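Local coordinates for putative cytochrome P450 154A1 (Streptomyces coelicolor, PDB 1ODO), which belongs to the cytochrome P450 superfamily of haem-thiolate proteins and holds a haem whose iron is bound by 4-phenyl-1H-imidazole in this structure, at residues A[56-69]-A[81-93]. Sequence-based numbering, arbitrary orientation.
With HEM (protoporphyrin IX containing Fe), chain B; PIM (4-phenyl-1H-imidazole), chain C.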
loop_
_atom_site.group_PDB
_atom_site.type_symbol
_atom_site.label_atom_id
_atom_site.label_comp_id
_atom_site.label_asym_id
_atom_site.label_seq_id
_atom_site.Cartn_x
_atom_site.Cartn_y
_atom_site.Cartn_z
ATOM N N SER A 56 4.315 23.494 -1.592
ATOM C CA SER A 56 5.261 23.546 -2.690
ATOM C C SER A 56 6.672 23.362 -2.134
ATOM O O SER A 56 7.608 23.066 -2.877
ATOM C CB SER A 56 5.165 24.899 -3.397
ATOM O OG SER A 56 6.092 24.976 -4.463
ATOM N N ASP A 57 6.818 23.533 -0.823
ATOM C CA ASP A 57 8.119 23.392 -0.172
ATOM C C ASP A 57 8.515 21.979 0.245
ATOM O O ASP A 57 9.534 21.787 0.900
ATOM C CB ASP A 57 8.196 24.316 1.043
ATOM C CG ASP A 57 7.984 25.770 0.676
ATOM O OD1 ASP A 57 8.548 26.209 -0.347
ATOM O OD2 ASP A 57 7.260 26.469 1.413
ATOM N N VAL A 58 7.707 20.996 -0.135
ATOM C CA VAL A 58 7.982 19.602 0.197
ATOM C C VAL A 58 8.003 18.840 -1.121
ATOM O O VAL A 58 7.161 19.071 -1.993
ATOM C CB VAL A 58 6.903 19.038 1.137
ATOM C CG1 VAL A 58 7.125 17.555 1.362
ATOM C CG2 VAL A 58 6.952 19.788 2.471
ATOM N N SER A 59 8.962 17.929 -1.265
ATOM C CA SER A 59 9.093 17.149 -2.495
ATOM C C SER A 59 9.441 15.674 -2.326
ATOM O O SER A 59 9.994 15.265 -1.304
ATOM C CB SER A 59 10.170 17.806 -3.365
ATOM O OG SER A 59 10.604 16.958 -4.415
ATOM N N LYS A 60 9.119 14.888 -3.354
ATOM C CA LYS A 60 9.396 13.457 -3.364
ATOM C C LYS A 60 10.543 13.202 -4.345
ATOM O O LYS A 60 10.951 12.059 -4.549
ATOM C CB LYS A 60 8.174 12.653 -3.828
ATOM C CG LYS A 60 6.960 12.723 -2.908
ATOM C CD LYS A 60 6.074 11.493 -3.087
ATOM C CE LYS A 60 6.765 10.245 -2.532
ATOM N NZ LYS A 60 6.150 8.975 -3.002
ATOM N N ASP A 61 11.048 14.273 -4.961
ATOM C CA ASP A 61 12.144 14.163 -5.928
ATOM C C ASP A 61 13.495 14.259 -5.223
ATOM O O ASP A 61 14.027 15.356 -5.030
ATOM C CB ASP A 61 12.023 15.278 -6.977
ATOM C CG ASP A 61 12.986 15.099 -8.144
ATOM O OD1 ASP A 61 14.013 14.405 -7.984
ATOM O OD2 ASP A 61 12.722 15.670 -9.221
ATOM N N ALA A 62 14.041 13.104 -4.847
ATOM C CA ALA A 62 15.327 13.032 -4.155
ATOM C C ALA A 62 16.477 13.571 -4.997
ATOM O O ALA A 62 17.344 14.287 -4.505
ATOM C CB ALA A 62 15.618 11.586 -3.754
ATOM N N ARG A 63 16.479 13.211 -6.273
ATOM C CA ARG A 63 17.516 13.652 -7.190
ATOM C C ARG A 63 17.650 15.173 -7.176
ATOM O O ARG A 63 18.755 15.710 -7.147
ATOM C CB ARG A 63 17.174 13.161 -8.597
ATOM C CG ARG A 63 18.288 13.280 -9.608
ATOM C CD ARG A 63 18.006 12.406 -10.833
ATOM N NE ARG A 63 18.005 10.976 -10.518
ATOM C CZ ARG A 63 16.963 10.305 -10.035
ATOM N NH1 ARG A 63 15.815 10.924 -9.807
ATOM N NH2 ARG A 63 17.071 9.005 -9.782
ATOM N N ALA A 64 16.520 15.867 -7.168
ATOM C CA ALA A 64 16.543 17.320 -7.162
ATOM C C ALA A 64 16.559 17.994 -5.795
ATOM O O ALA A 64 17.184 19.046 -5.630
ATOM C CB ALA A 64 15.354 17.848 -7.966
ATOM N N HIS A 65 15.905 17.389 -4.806
ATOM C CA HIS A 65 15.860 17.998 -3.484
ATOM C C HIS A 65 16.498 17.329 -2.264
ATOM O O HIS A 65 16.343 17.826 -1.147
ATOM C CB HIS A 65 14.396 18.331 -3.178
ATOM C CG HIS A 65 13.729 19.135 -4.252
ATOM N ND1 HIS A 65 14.162 20.392 -4.622
ATOM C CD2 HIS A 65 12.670 18.857 -5.048
ATOM C CE1 HIS A 65 13.397 20.852 -5.596
ATOM N NE2 HIS A 65 12.484 19.939 -5.874
ATOM N N TRP A 66 17.205 16.219 -2.453
ATOM C CA TRP A 66 17.842 15.546 -1.318
ATOM C C TRP A 66 19.351 15.484 -1.575
ATOM O O TRP A 66 19.831 14.622 -2.307
ATOM C CB TRP A 66 17.279 14.133 -1.133
ATOM C CG TRP A 66 17.720 13.467 0.150
ATOM C CD1 TRP A 66 18.196 14.086 1.275
ATOM C CD2 TRP A 66 17.635 12.071 0.468
ATOM N NE1 TRP A 66 18.406 13.164 2.271
ATOM C CE2 TRP A 66 18.069 11.920 1.805
ATOM C CE3 TRP A 66 17.229 10.935 -0.244
ATOM C CZ2 TRP A 66 18.108 10.676 2.445
ATOM C CZ3 TRP A 66 17.267 9.696 0.391
ATOM C CH2 TRP A 66 17.704 9.578 1.726
ATOM N N PRO A 67 20.112 16.412 -0.975
ATOM C CA PRO A 67 21.569 16.478 -1.137
ATOM C C PRO A 67 22.309 15.177 -0.839
ATOM O O PRO A 67 23.329 14.878 -1.466
ATOM C CB PRO A 67 21.968 17.602 -0.183
ATOM C CG PRO A 67 20.781 18.517 -0.247
ATOM C CD PRO A 67 19.628 17.538 -0.154
ATOM N N ALA A 68 21.791 14.399 0.107
ATOM C CA ALA A 68 22.419 13.135 0.480
ATOM C C ALA A 68 22.093 11.964 -0.444
ATOM O O ALA A 68 22.668 10.886 -0.298
ATOM C CB ALA A 68 22.036 12.776 1.913
ATOM N N PHE A 69 21.192 12.173 -1.398
ATOM C CA PHE A 69 20.810 11.106 -2.323
ATOM C C PHE A 69 21.986 10.330 -2.907
ATOM O O PHE A 69 22.039 9.101 -2.811
ATOM C CB PHE A 69 19.973 11.661 -3.474
ATOM C CG PHE A 69 19.551 10.614 -4.465
ATOM C CD1 PHE A 69 18.584 9.671 -4.132
ATOM C CD2 PHE A 69 20.150 10.544 -5.718
ATOM C CE1 PHE A 69 18.218 8.670 -5.031
ATOM C CE2 PHE A 69 19.791 9.543 -6.631
ATOM C CZ PHE A 69 18.824 8.606 -6.284
ATOM N N TRP A 81 12.950 2.798 -3.214
ATOM C CA TRP A 81 11.797 3.646 -2.935
ATOM C C TRP A 81 11.997 5.101 -3.339
ATOM O O TRP A 81 11.023 5.820 -3.577
ATOM C CB TRP A 81 11.438 3.592 -1.445
ATOM C CG TRP A 81 10.779 2.315 -1.034
ATOM C CD1 TRP A 81 11.385 1.118 -0.784
ATOM C CD2 TRP A 81 9.372 2.095 -0.874
ATOM N NE1 TRP A 81 10.443 0.163 -0.478
ATOM C CE2 TRP A 81 9.199 0.737 -0.527
ATOM C CE3 TRP A 81 8.242 2.915 -0.992
ATOM C CZ2 TRP A 81 7.937 0.178 -0.298
ATOM C CZ3 TRP A 81 6.988 2.360 -0.765
ATOM C CH2 TRP A 81 6.847 1.000 -0.422
ATOM N N VAL A 82 13.252 5.533 -3.422
ATOM C CA VAL A 82 13.544 6.914 -3.792
ATOM C C VAL A 82 14.399 7.056 -5.048
ATOM O O VAL A 82 14.598 8.168 -5.534
ATOM C CB VAL A 82 14.271 7.649 -2.633
ATOM C CG1 VAL A 82 13.446 7.550 -1.353
ATOM C CG2 VAL A 82 15.661 7.054 -2.419
ATOM N N ALA A 83 14.889 5.940 -5.578
ATOM C CA ALA A 83 15.727 5.978 -6.770
ATOM C C ALA A 83 15.003 5.782 -8.100
ATOM O O ALA A 83 15.553 6.110 -9.155
ATOM C CB ALA A 83 16.862 4.954 -6.638
ATOM N N VAL A 84 13.785 5.247 -8.062
ATOM C CA VAL A 84 13.035 5.035 -9.296
ATOM C C VAL A 84 12.720 6.378 -9.939
ATOM O O VAL A 84 12.770 7.416 -9.285
ATOM C CB VAL A 84 11.688 4.300 -9.053
ATOM C CG1 VAL A 84 11.937 2.842 -8.667
ATOM C CG2 VAL A 84 10.892 5.012 -7.966
ATOM N N GLU A 85 12.406 6.343 -11.228
ATOM C CA GLU A 85 12.077 7.546 -11.972
ATOM C C GLU A 85 10.653 7.392 -12.485
ATOM O O GLU A 85 10.434 6.939 -13.607
ATOM C CB GLU A 85 13.034 7.735 -13.150
ATOM C CG GLU A 85 14.483 7.955 -12.747
ATOM C CD GLU A 85 15.401 8.062 -13.948
ATOM O OE1 GLU A 85 15.195 8.983 -14.769
ATOM O OE2 GLU A 85 16.317 7.222 -14.072
ATOM N N ASN A 86 9.686 7.733 -11.641
ATOM C CA ASN A 86 8.281 7.637 -12.010
ATOM C C ASN A 86 7.512 8.703 -11.234
ATOM O O ASN A 86 8.117 9.556 -10.589
ATOM C CB ASN A 86 7.727 6.230 -11.718
ATOM C CG ASN A 86 7.953 5.798 -10.285
ATOM O OD1 ASN A 86 7.942 6.625 -9.371
ATOM N ND2 ASN A 86 8.146 4.495 -10.077
ATOM N N MET A 87 6.188 8.666 -11.290
ATOM C CA MET A 87 5.396 9.663 -10.576
ATOM C C MET A 87 5.632 9.649 -9.068
ATOM O O MET A 87 5.494 10.680 -8.407
ATOM C CB MET A 87 3.906 9.460 -10.861
ATOM C CG MET A 87 3.295 8.250 -10.168
ATOM S SD MET A 87 1.544 8.050 -10.565
ATOM C CE MET A 87 1.662 7.038 -12.056
ATOM N N PHE A 88 5.991 8.484 -8.533
ATOM C CA PHE A 88 6.246 8.310 -7.102
ATOM C C PHE A 88 7.420 9.151 -6.590
ATOM O O PHE A 88 7.528 9.413 -5.390
ATOM C CB PHE A 88 6.506 6.823 -6.808
ATOM C CG PHE A 88 6.433 6.454 -5.346
ATOM C CD1 PHE A 88 5.205 6.353 -4.700
ATOM C CD2 PHE A 88 7.594 6.185 -4.624
ATOM C CE1 PHE A 88 5.133 5.985 -3.355
ATOM C CE2 PHE A 88 7.534 5.817 -3.280
ATOM C CZ PHE A 88 6.302 5.716 -2.645
ATOM N N THR A 89 8.303 9.565 -7.492
ATOM C CA THR A 89 9.464 10.370 -7.110
ATOM C C THR A 89 9.548 11.652 -7.926
ATOM O O THR A 89 10.617 12.255 -8.044
ATOM C CB THR A 89 10.772 9.591 -7.322
ATOM O OG1 THR A 89 10.854 9.165 -8.689
ATOM C CG2 THR A 89 10.820 8.372 -6.404
ATOM N N ALA A 90 8.418 12.070 -8.483
ATOM C CA ALA A 90 8.370 13.281 -9.290
ATOM C C ALA A 90 7.819 14.472 -8.507
ATOM O O ALA A 90 7.056 14.305 -7.555
ATOM C CB ALA A 90 7.529 13.032 -10.533
ATOM N N TYR A 91 8.210 15.671 -8.927
ATOM C CA TYR A 91 7.781 16.912 -8.292
ATOM C C TYR A 91 7.157 17.891 -9.293
ATOM O O TYR A 91 7.588 17.978 -10.443
ATOM C CB TYR A 91 8.993 17.584 -7.634
ATOM C CG TYR A 91 8.725 18.959 -7.073
ATOM C CD1 TYR A 91 8.217 19.122 -5.784
ATOM C CD2 TYR A 91 8.957 20.103 -7.841
ATOM C CE1 TYR A 91 7.945 20.390 -5.268
ATOM C CE2 TYR A 91 8.687 21.377 -7.337
ATOM C CZ TYR A 91 8.182 21.512 -6.050
ATOM O OH TYR A 91 7.904 22.765 -5.546
ATOM N N GLY A 92 6.150 18.633 -8.835
ATOM C CA GLY A 92 5.472 19.612 -9.672
ATOM C C GLY A 92 4.999 19.158 -11.040
ATOM O O GLY A 92 4.448 18.067 -11.177
ATOM N N PRO A 93 5.186 19.994 -12.077
ATOM C CA PRO A 93 4.770 19.662 -13.440
ATOM C C PRO A 93 5.211 18.279 -13.907
ATOM O O PRO A 93 4.476 17.602 -14.622
ATOM C CB PRO A 93 5.390 20.785 -14.268
ATOM C CG PRO A 93 5.241 21.963 -13.348
ATOM C CD PRO A 93 5.690 21.380 -12.011
HETATM C CHA HEM B . 0.636 5.855 -4.017
HETATM C CHB HEM B . -1.200 2.761 -7.218
HETATM C CHC HEM B . -3.342 0.322 -3.644
HETATM C CHD HEM B . -1.483 3.404 -0.462
HETATM C C1A HEM B . 0.324 5.254 -5.212
HETATM C C2A HEM B . 0.768 5.683 -6.534
HETATM C C3A HEM B . 0.263 4.819 -7.426
HETATM C C4A HEM B . -0.518 3.829 -6.696
HETATM C CMA HEM B . 0.447 4.825 -8.954
HETATM C CAA HEM B . 1.662 6.914 -6.796
HETATM C CBA HEM B . 0.816 8.199 -6.862
HETATM C CGA HEM B . 1.597 9.490 -7.104
HETATM O O1A HEM B . 2.754 9.553 -6.556
HETATM O O2A HEM B . 1.075 10.370 -7.786
HETATM C C1B HEM B . -1.933 1.826 -6.536
HETATM C C2B HEM B . -2.624 0.711 -7.160
HETATM C C3B HEM B . -3.232 0.018 -6.156
HETATM C C4B HEM B . -2.924 0.691 -4.915
HETATM C CMB HEM B . -2.630 0.418 -8.675
HETATM C CAB HEM B . -4.097 -1.255 -6.244
HETATM C CBB HEM B . -5.425 -1.070 -6.997
HETATM C C1C HEM B . -3.024 0.965 -2.456
HETATM C C2C HEM B . -3.484 0.523 -1.130
HETATM C C3C HEM B . -2.958 1.386 -0.233
HETATM C C4C HEM B . -2.188 2.354 -0.986
HETATM C CMC HEM B . -4.395 -0.724 -0.908
HETATM C CAC HEM B . -3.068 1.438 1.314
HETATM C CBC HEM B . -4.469 1.279 1.917
HETATM C C1D HEM B . -0.742 4.338 -1.131
HETATM C C2D HEM B . -0.001 5.419 -0.524
HETATM C C3D HEM B . 0.605 6.106 -1.521
HETATM C C4D HEM B . 0.230 5.460 -2.758
HETATM C CMD HEM B . 0.069 5.687 0.993
HETATM C CAD HEM B . 1.536 7.317 -1.349
HETATM C CBD HEM B . 0.914 8.643 -0.899
HETATM C CGD HEM B . 2.052 9.630 -0.749
HETATM O O1D HEM B . 2.379 9.993 0.388
HETATM O O2D HEM B . 2.624 9.984 -1.806
HETATM N NA HEM B . -0.460 4.132 -5.345
HETATM N NB HEM B . -2.125 1.788 -5.159
HETATM N NC HEM B . -2.241 2.087 -2.339
HETATM N ND HEM B . -0.589 4.366 -2.515
HETATM FE FE HEM B . -1.358 3.111 -3.829
HETATM N N1 PIM C . 1.907 0.233 -3.273
HETATM C C2 PIM C . 0.581 0.626 -3.198
HETATM N N3 PIM C . 0.492 1.780 -3.633
HETATM C C4 PIM C . 1.677 2.227 -4.011
HETATM C C5 PIM C . 2.585 1.270 -3.794
HETATM C C6 PIM C . 4.069 1.247 -4.046
HETATM C C7 PIM C . 4.694 -0.015 -4.313
HETATM C C8 PIM C . 6.119 -0.044 -4.555
HETATM C C9 PIM C . 6.842 1.174 -4.521
HETATM C C10 PIM C . 6.212 2.420 -4.257
HETATM C C11 PIM C . 4.805 2.414 -4.021
HETATM O O HOH W 1 7.007 15.755 -5.187
HETATM O O HOH W 2 10.413 15.673 -10.777
#
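Lys-60 reaches from just after strand 58-59 past the carbonyl of Phe-88 and sets its ammonium over the ring of the same residue. Its CB lies 3.7 Å from Phe-88 O, and CG runs on past the same carbonyl. CD and CE stay beside that oxygen, CD also facing HEM O2D at 4.0 Å. The bend at chi3 (70°) turns the tip back, so that NZ donates to Phe-88 O at 2.8 Å, in the carbonyl plane and on a lone pair. The same nitrogen sits over the centre of the Phe-88 ring, 3.1 Å from its centroid and 8° off the normal, a cation-pi contact. The phenyl group of 4-phenyl-1H-imidazole lies over the opposite face, leaving the ring sandwiched between lysine and ligand. A water joins Lys-60 N to Ala-90 O.

Farther along, Tyr-91 runs along 56-59, its ring edge by Val-58 O. Its hydroxyl donates to Ser-56 O at 2.7 Å, again on a lone pair, while His-65 turns an edge toward one face of the phenol in a T-shaped pair, planes at 72°. Asp-61 caps helix 62-65 through OD1, and its OD2 shares a second water with Tyr-91 N.

At the other end, Val-82 CG2 packs against the edges of Trp-66 and Phe-69, 4.0 Å from Phe-69 CE1; Tyr-296 of the adjoining strand stacks on Trp-66 and touches Val-82. Arg-63 NH2 adds a weak bond to Ala-83 O.

The contact thus joins an edge strand, 58-59, of the six-stranded sheet to the segment leading into helix 92-100, beside the propionates, where His-95, Arg-99 and Arg-295 hydrogen-bond the haem. Phe-88, shared by the haem and 4-phenyl-1H-imidazole pockets, places this contact in the B-C region of the cytochrome P450 fold.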